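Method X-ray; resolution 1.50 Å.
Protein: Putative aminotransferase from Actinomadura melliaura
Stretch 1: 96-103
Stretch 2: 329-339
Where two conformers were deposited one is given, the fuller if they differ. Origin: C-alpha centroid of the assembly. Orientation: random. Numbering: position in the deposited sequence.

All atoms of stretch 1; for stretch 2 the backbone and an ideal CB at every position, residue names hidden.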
# COMPACT_ATOMS: atom_id res chain seq x y z
N ARG A 96 4.42 -6.68 -16.28
CA ARG A 96 3.89 -6.78 -17.65
C ARG A 96 4.33 -5.61 -18.52
O ARG A 96 4.90 -4.63 -18.05
CB ARG A 96 2.36 -6.85 -17.65
CG ARG A 96 1.79 -7.78 -16.59
CD ARG A 96 2.30 -9.21 -16.71
NE ARG A 96 1.84 -9.96 -15.55
CZ ARG A 96 2.12 -11.24 -15.31
NH1 ARG A 96 2.83 -11.94 -16.18
NH2 ARG A 96 1.67 -11.81 -14.20
N ARG A 97 4.01 -5.72 -19.81
CA ARG A 97 4.33 -4.71 -20.79
C ARG A 97 3.08 -3.93 -21.20
O ARG A 97 2.05 -4.52 -21.51
CB ARG A 97 4.97 -5.39 -22.00
CG ARG A 97 5.00 -4.61 -23.28
CD ARG A 97 5.81 -5.38 -24.32
NE ARG A 97 5.22 -6.67 -24.68
CZ ARG A 97 4.42 -6.85 -25.72
NH1 ARG A 97 4.12 -5.82 -26.50
NH2 ARG A 97 3.93 -8.05 -26.00
N ILE A 98 3.15 -2.59 -21.18
CA ILE A 98 2.02 -1.76 -21.59
C ILE A 98 2.00 -1.62 -23.11
O ILE A 98 3.03 -1.30 -23.71
CB ILE A 98 2.08 -0.36 -20.96
CG1 ILE A 98 2.09 -0.43 -19.43
CG2 ILE A 98 0.90 0.48 -21.42
CD1 ILE A 98 2.45 0.89 -18.77
N THR A 99 0.85 -1.86 -23.72
CA THR A 99 0.65 -1.49 -25.12
C THR A 99 -0.38 -0.37 -25.12
O THR A 99 -1.53 -0.56 -24.71
CB THR A 99 0.17 -2.66 -25.97
OG1 THR A 99 1.21 -3.65 -26.04
CG2 THR A 99 -0.17 -2.19 -27.38
N TRP A 100 0.05 0.82 -25.55
CA TRP A 100 -0.82 1.98 -25.49
C TRP A 100 -1.95 1.91 -26.49
O TRP A 100 -1.74 1.54 -27.65
CB TRP A 100 -0.04 3.28 -25.74
CG TRP A 100 1.03 3.60 -24.75
CD1 TRP A 100 2.35 3.80 -25.03
CD2 TRP A 100 0.88 3.79 -23.34
NE1 TRP A 100 3.04 4.08 -23.88
CE2 TRP A 100 2.16 4.09 -22.82
CE3 TRP A 100 -0.21 3.72 -22.45
CZ2 TRP A 100 2.39 4.33 -21.46
CZ3 TRP A 100 0.02 3.97 -21.10
CH2 TRP A 100 1.30 4.26 -20.62
N VAL A 101 -3.14 2.28 -26.03
CA VAL A 101 -4.31 2.43 -26.88
C VAL A 101 -4.65 3.92 -26.98
O VAL A 101 -4.52 4.66 -26.00
CB VAL A 101 -5.51 1.65 -26.32
CG1 VAL A 101 -6.72 1.71 -27.27
CG2 VAL A 101 -5.12 0.19 -26.08
N ASP A 102 -5.06 4.33 -28.17
CA ASP A 102 -5.35 5.73 -28.44
C ASP A 102 -6.61 6.17 -27.72
O ASP A 102 -7.34 5.36 -27.13
CB ASP A 102 -5.51 5.94 -29.95
CG ASP A 102 -5.12 7.34 -30.41
OD1 ASP A 102 -4.98 8.25 -29.57
OD2 ASP A 102 -4.95 7.50 -31.64
N VAL A 103 -6.85 7.47 -27.78
CA VAL A 103 -7.98 8.12 -27.14
C VAL A 103 -8.97 8.62 -28.20
O VAL A 103 -8.57 9.15 -29.23
CB VAL A 103 -7.49 9.30 -26.28
CG1 VAL A 103 -8.65 10.11 -25.74
CG2 VAL A 103 -6.61 8.79 -25.13
N UNK A 329 10.39 6.95 -18.03
CA UNK A 329 10.43 5.55 -17.59
C UNK A 329 9.76 4.59 -18.59
O UNK A 329 9.97 3.38 -18.52
CB UNK A 329 9.75 5.42 -16.23
N UNK A 330 8.97 5.12 -19.53
CA UNK A 330 8.34 4.26 -20.53
C UNK A 330 8.71 4.71 -21.94
O UNK A 330 7.97 4.47 -22.90
CB UNK A 330 6.82 4.26 -20.36
N UNK A 331 9.88 5.33 -22.09
CA UNK A 331 10.32 5.78 -23.40
C UNK A 331 10.38 4.62 -24.40
O UNK A 331 10.16 4.83 -25.60
CB UNK A 331 11.69 6.45 -23.29
N UNK A 332 10.65 3.42 -23.92
CA UNK A 332 10.78 2.25 -24.79
C UNK A 332 9.43 1.74 -25.32
O UNK A 332 9.40 0.85 -26.18
CB UNK A 332 11.49 1.13 -24.03
N UNK A 333 8.34 2.30 -24.82
CA UNK A 333 7.00 1.84 -25.18
C UNK A 333 6.23 2.83 -26.06
O UNK A 333 5.04 2.63 -26.33
CB UNK A 333 6.20 1.56 -23.91
N UNK A 334 6.91 3.87 -26.52
CA UNK A 334 6.22 4.92 -27.27
C UNK A 334 5.63 4.39 -28.56
O UNK A 334 6.22 3.57 -29.25
CB UNK A 334 7.18 6.07 -27.58
N UNK A 335 4.43 4.87 -28.87
CA UNK A 335 3.76 4.52 -30.10
C UNK A 335 3.02 5.75 -30.62
O UNK A 335 2.86 6.73 -29.90
CB UNK A 335 2.80 3.34 -29.89
N UNK A 336 2.57 5.69 -31.87
CA UNK A 336 1.87 6.83 -32.44
C UNK A 336 0.40 6.82 -32.02
O UNK A 336 -0.31 5.86 -32.29
CB UNK A 336 1.99 6.82 -33.97
N UNK A 337 -0.04 7.89 -31.37
CA UNK A 337 -1.42 8.01 -30.92
C UNK A 337 -2.01 9.30 -31.46
O UNK A 337 -2.12 10.29 -30.73
CB UNK A 337 -1.51 7.97 -29.39
N UNK A 338 -2.40 9.30 -32.74
CA UNK A 338 -2.83 10.54 -33.40
C UNK A 338 -4.12 11.10 -32.81
O UNK A 338 -4.30 12.33 -32.84
CB UNK A 338 -3.02 10.30 -34.90
N UNK A 339 -5.00 10.25 -32.29
CA UNK A 339 -6.22 10.73 -31.66
C UNK A 339 -5.90 11.58 -30.45
O UNK A 339 -6.36 12.71 -30.32
CB UNK A 339 -7.12 9.56 -31.26

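At position 329 nothing of stretch 1 lies near the ideal CB. The residue is C329.

At position 330 CA-to-CB points toward stretch 1, and the ideal CB lies 4.6 Å from W100 CZ2. A small or medium apolar side chain would suit the indole edge. The residue is V330. Its CG2 lies near the ring plane, 4.2 Å from W100 CZ2. Its backbone serves too: a water donates to V330 O (2.7 Å) and accepts from W100 NE1 (2.9 Å).

Position 331 points away, and many residues would do; it is A331. Position 332 points sideways with open space before it. It is H332, whose ring makes no contact with stretch 1.

At position 333 the CB points toward the strand, 4.0 Å from W100 NE1 and 4.3 Å from I98 O. Beyond these two polar atoms lie the I98 side chain and the aliphatic part of R97, so leucine, isoleucine or methionine are reasonable. The residue is L333. Its CD1 packs 3.9 Å from I98 CB, and its CD2 reaches R97 CG at 4.2 Å. L333 N bonds to V330 O (2.9 Å), closing the turn. L333 O lies at the indole edge, 3.2 Å from W100 CD1. A second water links L333 O (2.8 Å), I98 O (3.2 Å) and W100 N (3.1 Å), so the strand backbone is tied to the 3-10 segment through one water.

Position 334 points away and would accept a long polar chain. It is R334.

At position 335 the backbone is extended and the ideal CB lies 4.9 Å from W100 CD1. Valine, threonine or another modest side chain would suit. The residue is T335; its CG2 lies 3.8 Å from W100 CB.

Position 336 points away. It is S336.

At position 337 the CB points toward stretch 1, 3.5 Å from D102 OD1. A small polar donor could use that oxygen, while a longer apolar chain could reach W100 CB. The residue is L337, at the N-cap position. Its CD1 meets W100 CB at 4.0 Å.

Position 338 points sideways, with phi -66° and psi -30°. Proline fits these angles, as do many others. It is P338; its CD lies 3.3 Å from D102 OD2.

At position 339 an ideal CB would lie 2.5 Å from V103 O, a clash, and 3.0 Å from D102 OD2. Glycine is strongly indicated, and it is G339. G339 N donates to D102 OD2 (2.8 Å, 152°), joining the helix start to the carboxylate.

Stretch 2 (329-339) CVAHLRTSLPG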
# COMPACT_ATOMS: atom_id res chain seq x y z
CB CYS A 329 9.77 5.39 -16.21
SG CYS A 329 7.97 5.63 -16.15
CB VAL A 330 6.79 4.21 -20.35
CG1 VAL A 330 6.43 3.34 -19.14
CG2 VAL A 330 6.19 5.61 -20.21
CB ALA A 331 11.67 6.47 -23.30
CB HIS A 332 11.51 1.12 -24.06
CG HIS A 332 10.81 0.64 -22.82
ND1 HIS A 332 10.68 1.43 -21.70
CD2 HIS A 332 10.22 -0.54 -22.52
CE1 HIS A 332 10.03 0.76 -20.76
NE2 HIS A 332 9.74 -0.44 -21.24
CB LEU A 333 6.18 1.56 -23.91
CG LEU A 333 6.75 0.53 -22.94
CD1 LEU A 333 5.88 0.43 -21.69
CD2 LEU A 333 6.87 -0.82 -23.63
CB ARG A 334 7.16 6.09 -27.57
CG ARG A 334 7.58 6.85 -26.34
CD ARG A 334 7.45 8.33 -26.55
NE ARG A 334 6.04 8.72 -26.51
CZ ARG A 334 5.61 9.98 -26.52
NH1 ARG A 334 6.48 10.98 -26.56
NH2 ARG A 334 4.31 10.23 -26.47
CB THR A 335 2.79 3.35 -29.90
OG1 THR A 335 2.37 2.83 -31.16
CG2 THR A 335 1.58 3.80 -29.13
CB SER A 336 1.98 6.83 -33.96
OG SER A 336 1.20 7.88 -34.51
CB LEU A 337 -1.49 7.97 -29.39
CG LEU A 337 -0.88 6.74 -28.72
CD1 LEU A 337 -0.85 6.91 -27.20
CD2 LEU A 337 -1.65 5.49 -29.10
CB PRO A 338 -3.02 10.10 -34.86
CG PRO A 338 -3.25 8.64 -34.80
CD PRO A 338 -2.41 8.14 -33.64
O HOH W 1 3.05 0.72 -26.16
O HOH W 2 5.59 5.45 -23.85
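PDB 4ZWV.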